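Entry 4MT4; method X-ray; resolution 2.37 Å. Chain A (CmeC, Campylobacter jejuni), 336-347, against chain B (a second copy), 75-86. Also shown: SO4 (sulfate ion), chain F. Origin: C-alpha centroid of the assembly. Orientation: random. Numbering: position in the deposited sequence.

Chain A (336-347) HWGEIYQNVNLA
Chain B (75-86) GIDFSSLLPKFD

Two copies of CmeC meet here through a helix and the turn before it in chain A, and through a helix end, a turn and the start of a strand in chain B. The helix of chain A runs through Ala347(A), that of chain B comes in from earlier residues, and their axes are nearly antiparallel, 163° between N-to-C directions and 8.3 Å apart at closest approach. Three pairs set the register: His336(A) CA lies 5.1 Å from Lys84(B) CA, Trp337(A) CA 5.4 Å from Ser79(B) CA, and Glu339(A) CA 4.6 Å from Ile76(B) CA. Together the stretches bury 669 Å².

A type I' turn from His336(A) to Glu339(A) leads into the chain A helix. Trp337(A) takes left-handed angles (57/49), and Gly338(A) follows at 94/-10, where a CB would jam against the preceding carbonyl; that by itself calls for glycine here. A sulfate, probably from the crystallisation liquor, accepts hydrogen bonds from the backbone here, including a very short one from Gly338(A) N to O1 at 2.4 Å and one from Ile340(A) N to O3 at 2.6 Å.

The polar centre is a chain of charged and ring groups. Glu339(A) is extended (chi1 t, chi2 t), which carries OE1 to 2.8 Å from Lys84(B) NZ in a salt bridge; the same OE1 accepts from His336(A) ND1 at 2.9 Å. His336(A), chi1 m, uses its other nitrogen on chain B: NE2 donates to Asp86(B) OD2 at 2.8 Å and weakly to OD1 at 3.2 Å. The imidazole thus joins two carboxylates, one from each chain. Lys84(B) bends through m, m, t, p, so that CD lies over one face of the imidazole, 4.2 Å from the ring centroid, while NZ reaches the glutamate. Its methylenes and its charge both find partners.

The CA-to-CB bond of Trp337(A) points toward chain B; with chi1 m and chi2 118°, NE1 donates to Pro83(B) O at 2.7 Å. Tryptophan suits the place by pairing this N-H with a broad apolar ring. Leu82(B), closing a type I turn from Ser79(B), packs obliquely on the indole, its CB 3.4 Å from Trp337(A) CD1. Trp337(A) CZ2 meets Phe85(B) CE2 edge to edge at 4.2 Å.

Between the helices, Ile76(B) (m, t) is a knob among Glu339(A), Gln342(A), Asn343(A) and Leu346(A), a hole that its branched apolar side chain suits. Its CG1 lies 3.6 Å from Gln342(A) CB, and its CD1 4.3 Å from Leu346(A) CD2. Asn343(A), with chi1 between wells at -95°, donates from ND2 to Glu339(A) O at 2.7 Å, one helical turn back. Gln342(A) folds through m, m, bringing CG to 3.8 Å from Gly75(B) CA; a CB on that glycine would clash with CG. Ser79(B), chi1 p, turns OG back to Ile76(B) O at a very short 2.4 Å, while its CB sits 3.3 Å from His336(A) O. A water donates to Trp337(A) O at 2.8 Å and to Gly75(B) O at 2.5 Å, bridging the two backbones.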

# COMPACT_ATOMS: atom_id res chain seq x y z
N HIS A 336 37.11 -6.47 -14.69
CA HIS A 336 36.26 -6.76 -13.54
C HIS A 336 35.16 -7.73 -13.94
O HIS A 336 34.27 -8.04 -13.14
CB HIS A 336 35.68 -5.47 -12.96
CG HIS A 336 36.64 -4.71 -12.11
ND1 HIS A 336 36.26 -4.03 -10.97
CD2 HIS A 336 37.98 -4.51 -12.24
CE1 HIS A 336 37.32 -3.45 -10.43
NE2 HIS A 336 38.37 -3.72 -11.18
N TRP A 337 35.22 -8.19 -15.18
CA TRP A 337 34.35 -9.25 -15.70
C TRP A 337 32.87 -8.92 -15.59
O TRP A 337 32.07 -9.73 -15.10
CB TRP A 337 34.65 -10.57 -14.98
CG TRP A 337 36.12 -10.84 -14.87
CD1 TRP A 337 36.85 -10.96 -13.72
CD2 TRP A 337 37.04 -11.01 -15.95
NE1 TRP A 337 38.16 -11.20 -14.02
CE2 TRP A 337 38.31 -11.24 -15.38
CE3 TRP A 337 36.92 -10.99 -17.34
CZ2 TRP A 337 39.45 -11.45 -16.15
CZ3 TRP A 337 38.06 -11.20 -18.11
CH2 TRP A 337 39.30 -11.43 -17.51
N GLY A 338 32.50 -7.72 -16.04
CA GLY A 338 31.10 -7.33 -16.11
C GLY A 338 30.59 -6.56 -14.91
O GLY A 338 29.49 -6.03 -14.95
N GLU A 339 31.39 -6.49 -13.85
CA GLU A 339 30.97 -5.83 -12.61
C GLU A 339 30.55 -4.38 -12.85
O GLU A 339 29.47 -3.96 -12.43
CB GLU A 339 32.10 -5.87 -11.57
CG GLU A 339 31.75 -5.15 -10.27
CD GLU A 339 32.94 -5.01 -9.34
OE1 GLU A 339 34.06 -5.41 -9.74
OE2 GLU A 339 32.77 -4.51 -8.21
N ILE A 340 31.41 -3.63 -13.52
CA ILE A 340 31.14 -2.23 -13.81
C ILE A 340 30.09 -2.09 -14.91
O ILE A 340 29.21 -1.23 -14.84
CB ILE A 340 32.42 -1.48 -14.22
CG1 ILE A 340 33.49 -1.63 -13.13
CG2 ILE A 340 32.14 -0.01 -14.50
CD1 ILE A 340 34.78 -0.92 -13.43
N TYR A 341 30.19 -2.95 -15.92
CA TYR A 341 29.25 -2.93 -17.04
C TYR A 341 27.81 -3.18 -16.59
O TYR A 341 26.88 -2.52 -17.06
CB TYR A 341 29.65 -3.96 -18.11
CG TYR A 341 28.59 -4.19 -19.16
CD1 TYR A 341 28.38 -3.27 -20.18
CD2 TYR A 341 27.79 -5.32 -19.13
CE1 TYR A 341 27.41 -3.48 -21.15
CE2 TYR A 341 26.81 -5.54 -20.09
CZ TYR A 341 26.63 -4.61 -21.09
OH TYR A 341 25.66 -4.81 -22.05
N GLN A 342 27.63 -4.14 -15.68
CA GLN A 342 26.31 -4.46 -15.18
C GLN A 342 25.80 -3.40 -14.21
O GLN A 342 24.60 -3.22 -14.04
CB GLN A 342 26.31 -5.84 -14.50
CG GLN A 342 26.52 -7.02 -15.44
CD GLN A 342 25.35 -7.25 -16.38
OE1 GLN A 342 24.30 -6.61 -16.24
NE2 GLN A 342 25.52 -8.16 -17.33
N ASN A 343 26.73 -2.69 -13.57
CA ASN A 343 26.36 -1.59 -12.68
C ASN A 343 25.83 -0.41 -13.47
O ASN A 343 24.85 0.24 -13.08
CB ASN A 343 27.54 -1.17 -11.81
CG ASN A 343 27.54 -1.85 -10.45
OD1 ASN A 343 26.70 -1.55 -9.60
ND2 ASN A 343 28.48 -2.77 -10.24
N VAL A 344 26.48 -0.12 -14.60
CA VAL A 344 26.01 0.90 -15.52
C VAL A 344 24.67 0.47 -16.12
O VAL A 344 23.75 1.27 -16.26
CB VAL A 344 27.02 1.17 -16.65
CG1 VAL A 344 26.44 2.12 -17.69
CG2 VAL A 344 28.33 1.71 -16.08
N ASN A 345 24.59 -0.82 -16.45
CA ASN A 345 23.36 -1.42 -16.95
C ASN A 345 22.21 -1.24 -15.95
O ASN A 345 21.10 -0.87 -16.33
CB ASN A 345 23.58 -2.91 -17.23
CG ASN A 345 22.93 -3.37 -18.52
OD1 ASN A 345 23.48 -3.18 -19.60
ND2 ASN A 345 21.76 -3.98 -18.41
N LEU A 346 22.50 -1.48 -14.68
CA LEU A 346 21.52 -1.33 -13.61
C LEU A 346 21.07 0.12 -13.47
O LEU A 346 19.89 0.40 -13.22
CB LEU A 346 22.10 -1.83 -12.28
CG LEU A 346 21.19 -1.79 -11.05
CD1 LEU A 346 19.86 -2.47 -11.33
CD2 LEU A 346 21.89 -2.42 -9.85
N ALA A 347 22.01 1.05 -13.65
CA ALA A 347 21.71 2.47 -13.57
C ALA A 347 20.83 2.91 -14.74
O ALA A 347 19.93 3.73 -14.58
CB ALA A 347 23.00 3.28 -13.55
N GLY B 75 24.61 -10.46 -12.82
CA GLY B 75 25.87 -10.28 -13.52
C GLY B 75 26.93 -9.68 -12.62
O GLY B 75 28.12 -10.01 -12.73
N ILE B 76 26.51 -8.78 -11.73
CA ILE B 76 27.40 -8.15 -10.77
C ILE B 76 27.97 -9.18 -9.80
O ILE B 76 29.17 -9.20 -9.53
CB ILE B 76 26.68 -7.05 -9.97
CG1 ILE B 76 26.23 -5.92 -10.89
CG2 ILE B 76 27.58 -6.51 -8.87
CD1 ILE B 76 25.46 -4.82 -10.17
N ASP B 77 27.11 -10.05 -9.29
CA ASP B 77 27.50 -11.04 -8.30
C ASP B 77 28.29 -12.20 -8.90
O ASP B 77 29.01 -12.90 -8.19
CB ASP B 77 26.27 -11.58 -7.57
CG ASP B 77 25.65 -10.55 -6.64
OD1 ASP B 77 26.39 -9.69 -6.12
OD2 ASP B 77 24.42 -10.60 -6.43
N PHE B 78 28.14 -12.41 -10.21
CA PHE B 78 28.92 -13.43 -10.89
C PHE B 78 30.39 -13.01 -10.98
O PHE B 78 31.29 -13.85 -10.92
CB PHE B 78 28.38 -13.69 -12.30
CG PHE B 78 29.21 -14.66 -13.10
CD1 PHE B 78 29.07 -16.02 -12.93
CD2 PHE B 78 30.14 -14.20 -14.03
CE1 PHE B 78 29.83 -16.92 -13.66
CE2 PHE B 78 30.91 -15.09 -14.76
CZ PHE B 78 30.75 -16.45 -14.58
N SER B 79 30.61 -11.71 -11.12
CA SER B 79 31.95 -11.17 -11.28
C SER B 79 32.79 -11.37 -10.03
O SER B 79 34.02 -11.45 -10.10
CB SER B 79 31.89 -9.68 -11.63
OG SER B 79 31.38 -8.93 -10.54
N SER B 80 32.13 -11.48 -8.88
CA SER B 80 32.82 -11.64 -7.61
C SER B 80 33.43 -13.03 -7.44
O SER B 80 34.11 -13.29 -6.44
CB SER B 80 31.87 -11.34 -6.46
OG SER B 80 31.40 -10.00 -6.53
N LEU B 81 33.19 -13.91 -8.40
CA LEU B 81 33.76 -15.25 -8.39
C LEU B 81 35.11 -15.27 -9.11
O LEU B 81 35.78 -16.31 -9.15
CB LEU B 81 32.81 -16.24 -9.06
CG LEU B 81 31.38 -16.31 -8.51
CD1 LEU B 81 30.54 -17.26 -9.35
CD2 LEU B 81 31.38 -16.75 -7.06
N LEU B 82 35.50 -14.13 -9.67
CA LEU B 82 36.69 -14.06 -10.51
C LEU B 82 37.67 -13.00 -10.01
O LEU B 82 37.26 -12.01 -9.40
CB LEU B 82 36.28 -13.77 -11.95
CG LEU B 82 35.36 -14.80 -12.62
CD1 LEU B 82 34.72 -14.22 -13.87
CD2 LEU B 82 36.12 -16.07 -12.94
N PRO B 83 38.97 -13.20 -10.26
CA PRO B 83 40.00 -12.23 -9.86
C PRO B 83 39.87 -10.90 -10.59
O PRO B 83 39.63 -10.87 -11.79
CB PRO B 83 41.31 -12.93 -10.24
CG PRO B 83 40.93 -13.90 -11.31
CD PRO B 83 39.56 -14.37 -10.93
N LYS B 84 40.03 -9.81 -9.85
CA LYS B 84 39.92 -8.47 -10.41
C LYS B 84 41.29 -7.91 -10.78
O LYS B 84 42.27 -8.11 -10.06
CB LYS B 84 39.22 -7.54 -9.42
CG LYS B 84 37.84 -8.02 -9.00
CD LYS B 84 36.90 -8.11 -10.19
CE LYS B 84 35.54 -8.66 -9.80
NZ LYS B 84 34.90 -7.84 -8.73
N PHE B 85 41.36 -7.21 -11.91
CA PHE B 85 42.61 -6.60 -12.35
C PHE B 85 42.46 -5.09 -12.48
O PHE B 85 41.54 -4.60 -13.12
CB PHE B 85 43.07 -7.21 -13.68
CG PHE B 85 43.44 -8.65 -13.58
CD1 PHE B 85 44.71 -9.03 -13.18
CD2 PHE B 85 42.53 -9.64 -13.90
CE1 PHE B 85 45.07 -10.36 -13.10
CE2 PHE B 85 42.87 -10.98 -13.82
CZ PHE B 85 44.14 -11.34 -13.41
N ASP B 86 43.39 -4.36 -11.86
CA ASP B 86 43.36 -2.91 -11.88
C ASP B 86 44.73 -2.32 -12.18
O ASP B 86 45.76 -2.90 -11.83
CB ASP B 86 42.84 -2.35 -10.56
CG ASP B 86 41.41 -2.79 -10.26
OD1 ASP B 86 41.23 -3.88 -9.68
OD2 ASP B 86 40.47 -2.04 -10.60
S SO4 F . 33.82 -4.66 -16.60
O1 SO4 F . 34.10 -6.07 -16.85
O2 SO4 F . 33.05 -4.11 -17.71
O3 SO4 F . 33.05 -4.53 -15.37
O4 SO4 F . 35.09 -3.94 -16.47
O HOH W 1 29.33 -10.41 -14.86